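Local coordinates for hydrophilic protein, virA protein (Chromobacterium violaceum, PDB 3BO6) that probably acts as a phosphothreonine lyase effector of the SpvC type, which removes phosphate from phosphothreonine by beta-elimination, at residues H85-R90 / V130-T135; P94-A99 / S169-G174. All coordinates share one frame; numbering follows the deposited sequence. Where two conformers were deposited one is given.

Contact 1: H85-R90 / V130-T135. With SO4 (sulfate ion), chain C.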
loop_
_atom_site.group_PDB
_atom_site.type_symbol
_atom_site.label_atom_id
_atom_site.label_comp_id
_atom_site.label_asym_id
_atom_site.label_seq_id
_atom_site.Cartn_x
_atom_site.Cartn_y
_atom_site.Cartn_z
ATOM N N HIS A 85 1.503 -3.087 3.436
ATOM C CA HIS A 85 1.003 -2.667 4.732
ATOM C C HIS A 85 1.946 -1.610 5.262
ATOM O O HIS A 85 3.122 -1.548 4.867
ATOM C CB HIS A 85 0.972 -3.855 5.685
ATOM C CG HIS A 85 0.039 -4.939 5.260
ATOM N ND1 HIS A 85 0.477 -6.176 4.851
ATOM C CD2 HIS A 85 -1.315 -4.973 5.193
ATOM C CE1 HIS A 85 -0.568 -6.930 4.543
ATOM N NE2 HIS A 85 -1.665 -6.225 4.751
ATOM N N ILE A 86 1.425 -0.776 6.157
ATOM C CA ILE A 86 2.224 0.198 6.893
ATOM C C ILE A 86 2.029 -0.067 8.380
ATOM O O ILE A 86 0.887 -0.148 8.853
ATOM C CB ILE A 86 1.809 1.647 6.583
ATOM C CG1 ILE A 86 1.729 1.871 5.069
ATOM C CG2 ILE A 86 2.810 2.631 7.225
ATOM C CD1 ILE A 86 1.263 3.281 4.677
ATOM N N SER A 87 3.127 -0.236 9.113
ATOM C CA SER A 87 3.066 -0.560 10.542
ATOM C C SER A 87 3.636 0.568 11.391
ATOM O O SER A 87 4.819 0.919 11.264
ATOM C CB SER A 87 3.849 -1.846 10.840
ATOM O OG SER A 87 3.323 -2.932 10.112
ATOM N N VAL A 88 2.788 1.146 12.233
ATOM C CA VAL A 88 3.242 2.104 13.235
ATOM C C VAL A 88 2.910 1.595 14.635
ATOM O O VAL A 88 2.203 0.583 14.802
ATOM C CB VAL A 88 2.629 3.504 13.006
ATOM C CG1 VAL A 88 3.014 4.048 11.631
ATOM C CG2 VAL A 88 1.112 3.478 13.182
ATOM N N GLN A 89 3.444 2.255 15.651
ATOM C CA GLN A 89 3.099 1.883 17.018
ATOM C C GLN A 89 1.576 1.982 17.211
ATOM O O GLN A 89 0.950 2.946 16.767
ATOM C CB GLN A 89 3.855 2.776 18.001
ATOM C CG GLN A 89 4.099 2.130 19.363
ATOM C CD GLN A 89 2.882 2.219 20.244
ATOM O OE1 GLN A 89 2.157 3.211 20.203
ATOM N NE2 GLN A 89 2.639 1.181 21.041
ATOM N N ARG A 90 0.997 0.977 17.869
ATOM C CA ARG A 90 -0.455 0.853 18.009
ATOM C C ARG A 90 -1.169 2.130 18.456
ATOM O O ARG A 90 -2.224 2.458 17.940
ATOM C CB ARG A 90 -0.785 -0.296 18.967
ATOM C CG ARG A 90 -2.285 -0.551 19.187
ATOM C CD ARG A 90 -2.535 -1.805 20.038
ATOM N NE ARG A 90 -1.872 -1.741 21.342
ATOM C CZ ARG A 90 -1.610 -2.806 22.094
ATOM N NH1 ARG A 90 -1.963 -4.019 21.678
ATOM N NH2 ARG A 90 -1.008 -2.662 23.267
ATOM N N VAL A 130 -1.494 -4.147 15.997
ATOM C CA VAL A 130 -0.141 -3.916 16.508
ATOM C C VAL A 130 0.816 -3.470 15.404
ATOM O O VAL A 130 1.927 -2.993 15.670
ATOM C CB VAL A 130 0.411 -5.156 17.241
ATOM C CG1 VAL A 130 -0.467 -5.473 18.448
ATOM C CG2 VAL A 130 0.528 -6.364 16.285
ATOM N N GLY A 131 0.367 -3.640 14.170
ATOM C CA GLY A 131 1.050 -3.137 12.987
ATOM C C GLY A 131 0.056 -3.238 11.850
ATOM O O GLY A 131 -1.142 -3.437 12.078
ATOM N N ALA A 132 0.549 -3.101 10.622
ATOM C CA ALA A 132 -0.265 -3.227 9.420
ATOM C C ALA A 132 -1.612 -2.520 9.545
ATOM O O ALA A 132 -2.648 -3.057 9.137
ATOM C CB ALA A 132 -0.474 -4.705 9.067
ATOM N N GLN A 133 -1.590 -1.313 10.110
ATOM C CA GLN A 133 -2.819 -0.548 10.298
ATOM C C GLN A 133 -3.258 0.169 9.026
ATOM O O GLN A 133 -4.384 0.670 8.947
ATOM C CB GLN A 133 -2.682 0.439 11.453
ATOM C CG GLN A 133 -2.292 -0.233 12.760
ATOM C CD GLN A 133 -0.816 -0.122 13.076
ATOM O OE1 GLN A 133 0.009 0.155 12.199
ATOM N NE2 GLN A 133 -0.459 -0.354 14.335
ATOM N N PHE A 134 -2.376 0.244 8.033
ATOM C CA PHE A 134 -2.764 0.730 6.710
ATOM C C PHE A 134 -2.516 -0.371 5.700
ATOM O O PHE A 134 -1.481 -1.041 5.758
ATOM C CB PHE A 134 -1.935 1.955 6.277
ATOM C CG PHE A 134 -2.055 3.147 7.199
ATOM C CD1 PHE A 134 -2.778 4.268 6.818
ATOM C CD2 PHE A 134 -1.414 3.148 8.425
ATOM C CE1 PHE A 134 -2.880 5.373 7.678
ATOM C CE2 PHE A 134 -1.522 4.234 9.281
ATOM C CZ PHE A 134 -2.242 5.337 8.899
ATOM N N THR A 135 -3.456 -0.564 4.784
ATOM C CA THR A 135 -3.293 -1.500 3.676
ATOM C C THR A 135 -3.461 -0.735 2.370
ATOM O O THR A 135 -4.452 -0.042 2.188
ATOM C CB THR A 135 -4.340 -2.612 3.775
ATOM O OG1 THR A 135 -4.175 -3.311 5.020
ATOM C CG2 THR A 135 -4.186 -3.590 2.611
HETATM S S SO4 C . -3.945 -8.883 4.372
HETATM O O1 SO4 C . -2.527 -9.259 4.542
HETATM O O2 SO4 C . -4.510 -9.583 3.228
HETATM O O3 SO4 C . -4.676 -9.251 5.570
HETATM O O4 SO4 C . -4.048 -7.442 4.130
HETATM O O HOH W 1 2.451 -1.588 18.007
#

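Contact 2: P94-A99 / S169-G174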
loop_
_atom_site.group_PDB
_atom_site.type_symbol
_atom_site.label_atom_id
_atom_site.label_comp_id
_atom_site.label_asym_id
_atom_site.label_seq_id
_atom_site.Cartn_x
_atom_site.Cartn_y
_atom_site.Cartn_z
ATOM N N PRO A 94 -3.720 7.516 14.797
ATOM C CA PRO A 94 -4.260 8.805 14.354
ATOM C C PRO A 94 -3.166 9.782 13.904
ATOM O O PRO A 94 -3.360 10.491 12.918
ATOM C CB PRO A 94 -5.005 9.322 15.600
ATOM C CG PRO A 94 -5.378 8.102 16.323
ATOM C CD PRO A 94 -4.213 7.152 16.134
ATOM N N GLN A 95 -2.037 9.825 14.615
ATOM C CA GLN A 95 -0.920 10.675 14.222
ATOM C C GLN A 95 -0.305 10.233 12.890
ATOM O O GLN A 95 0.096 11.064 12.076
ATOM C CB GLN A 95 0.173 10.682 15.300
ATOM C CG GLN A 95 -0.247 11.243 16.632
ATOM C CD GLN A 95 -0.650 10.162 17.613
ATOM O OE1 GLN A 95 -1.547 9.366 17.346
ATOM N NE2 GLN A 95 0.018 10.129 18.762
ATOM N N ALA A 96 -0.212 8.921 12.665
ATOM C CA ALA A 96 0.294 8.403 11.396
ATOM C C ALA A 96 -0.639 8.781 10.257
ATOM O O ALA A 96 -0.193 9.197 9.188
ATOM C CB ALA A 96 0.475 6.900 11.461
ATOM N N PHE A 97 -1.938 8.655 10.498
ATOM C CA PHE A 97 -2.913 9.064 9.498
ATOM C C PHE A 97 -2.721 10.549 9.131
ATOM O O PHE A 97 -2.726 10.922 7.948
ATOM C CB PHE A 97 -4.341 8.799 10.009
ATOM C CG PHE A 97 -5.407 9.037 8.972
ATOM C CD1 PHE A 97 -5.928 7.976 8.253
ATOM C CD2 PHE A 97 -5.892 10.321 8.730
ATOM C CE1 PHE A 97 -6.904 8.184 7.297
ATOM C CE2 PHE A 97 -6.880 10.542 7.767
ATOM C CZ PHE A 97 -7.393 9.470 7.060
ATOM N N GLN A 98 -2.560 11.413 10.132
ATOM C CA GLN A 98 -2.341 12.841 9.876
ATOM C C GLN A 98 -1.069 13.071 9.067
ATOM O O GLN A 98 -1.010 13.935 8.190
ATOM C CB GLN A 98 -2.256 13.626 11.190
ATOM C CG GLN A 98 -1.986 15.111 10.998
ATOM C CD GLN A 98 -3.210 15.875 10.520
ATOM O OE1 GLN A 98 -4.309 15.323 10.432
ATOM N NE2 GLN A 98 -3.026 17.158 10.218
ATOM N N ALA A 99 -0.028 12.299 9.367
ATOM C CA ALA A 99 1.245 12.452 8.658
ATOM C C ALA A 99 1.164 11.990 7.198
ATOM O O ALA A 99 1.867 12.512 6.345
ATOM C CB ALA A 99 2.374 11.705 9.383
ATOM N N SER A 169 7.955 12.838 10.714
ATOM C CA SER A 169 6.787 13.233 11.509
ATOM C C SER A 169 6.830 12.596 12.900
ATOM O O SER A 169 5.911 12.756 13.698
ATOM C CB SER A 169 5.478 12.867 10.795
ATOM O OG SER A 169 5.371 13.559 9.549
ATOM N N GLY A 170 7.903 11.869 13.188
ATOM C CA GLY A 170 8.088 11.321 14.520
ATOM C C GLY A 170 7.307 10.065 14.875
ATOM O O GLY A 170 7.059 9.797 16.040
ATOM N N LEU A 171 6.917 9.280 13.873
ATOM C CA LEU A 171 6.186 8.051 14.149
ATOM C C LEU A 171 7.150 6.923 14.481
ATOM O O LEU A 171 8.192 6.795 13.854
ATOM C CB LEU A 171 5.352 7.644 12.930
ATOM C CG LEU A 171 3.952 8.240 12.748
ATOM C CD1 LEU A 171 3.076 7.964 13.974
ATOM C CD2 LEU A 171 3.994 9.739 12.421
ATOM N N MET A 172 6.797 6.110 15.470
ATOM C CA MET A 172 7.552 4.895 15.771
ATOM C C MET A 172 7.014 3.743 14.936
ATOM O O MET A 172 5.801 3.637 14.732
ATOM C CB MET A 172 7.421 4.544 17.253
ATOM C CG MET A 172 8.305 5.376 18.149
ATOM S SD MET A 172 10.024 5.180 17.666
ATOM C CE MET A 172 10.216 3.410 17.880
ATOM N N PRO A 173 7.907 2.868 14.442
ATOM C CA PRO A 173 7.444 1.668 13.733
ATOM C C PRO A 173 6.635 0.758 14.651
ATOM O O PRO A 173 6.838 0.769 15.874
ATOM C CB PRO A 173 8.744 0.959 13.352
ATOM C CG PRO A 173 9.753 2.098 13.216
ATOM C CD PRO A 173 9.367 3.061 14.317
ATOM N N GLY A 174 5.718 0.001 14.062
ATOM C CA GLY A 174 4.955 -0.996 14.790
ATOM C C GLY A 174 5.523 -2.381 14.576
ATOM O O GLY A 174 6.673 -2.543 14.159
#

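Contact 1: H85-R90 / V130-T135
The H85 imidazole meets T135 at its edge: T135 OG1 lies in the ring plane, 3.3 Å from H85 CD2. At the same rim H85 NE2 donates a nearly straight hydrogen bond (166°) to O4 of a sulfate ion, 2.7 Å away, while A132 CB approaches obliquely. ND1 pairs with D180, and K83, R127, R192 and R199 also bind the sulfate, an anion pocket consistent with the phosphate site of a phosphothreonine lyase. I86 CB approaches the F134 ring obliquely, 3.8 Å from F134 CB. Another flat group is the Q133 amide, with CD turned from the extended line by chi2 (100°). Beyond I86, where regular strand pairing has ended, Q133 OE1 accepts V88 N on an in-plane lone pair at 3.0 Å, and Q133 NE2 donates to V88 O at 2.9 Å. Q133 and F134 stand opposite the single I86, a classic beta bulge: I86 N bonds F134 O at 2.9 Å, whereas the bonds from Q133 N and F134 N to I86 O are weak. A132 N reaches S87 OG at 2.8 Å. Strands 82-86 and 134-137 are antiparallel neighbours; I86 packs on helices 93-104 and 149-168, F134 on strand 113-117.

Contact 2: P94-A99 / S169-G174
L171 lays its branched end over A96, L171 CD1 standing 3.7 Å from A96 N and 3.8 Å from A96 CB. L171 CG lies 3.9 Å from both A96 CA and A96 CB, which shows that the leucine covers the backbone of the helix as well as its methyl group. The other branch turns along the helix to A99, where L171 CD2 approaches A99 CB at 4.0 Å. Chi1 of -86° places L171 CG anti to its own carbonyl carbon; chi2 of -56° then sets the methyls, with CD1 at A96 and CD2 toward A99. Of the Q95 side chain, CB comes near L171 CD1 before the chain bends at chi2 and leads the amide away.

The segment carrying the leucine begins just after helix 149-168. G170 is the first residue to leave helical torsions, with phi of +79° and two bonds back into the last turn, a Schellman motif. The chain is thereby redirected, and L171 follows in an extended conformation with its CB toward helix 93-104. S169, just before the glycine, meets the same helix in van der Waals contact, A99 CB lying 3.5 Å from S169 OG and 3.6 Å from S169 CB. The S169 hydroxyl is hydrogen-bonded to R165 O in the last turn of helix 149-168. No hydrogen bond links the two segments, and they bury 167 Å² together. L166 of helix 149-168 touches both A96 and L171, while Q92 OE1 accepts a hydrogen bond from M172 N and Y188 OH bonds L171 O.

In the fold
From the N terminus, the chain reaches strand 82-86 and its exit at 85-90, then at once helix 93-104, which holds 94-99. Contact 1 closes when 130-135 returns beside 85-90, a loop that takes in helix 93-104 and strand 113-117. Contact 2 closes later, when 169-174 comes back to the helix after helix 149-168. The two loops therefore cross, since their segments alternate. With centres about 10 Å apart, the contacts also touch: Q89 N and M172 O (2.9 Å) and S87 O and G174 N (3.1 Å) are probable hydrogen bonds, and F134 CZ packs against the backbone N of F97. Together they join adjacent sheet strands to helix 93-104 and the end of helix 149-168.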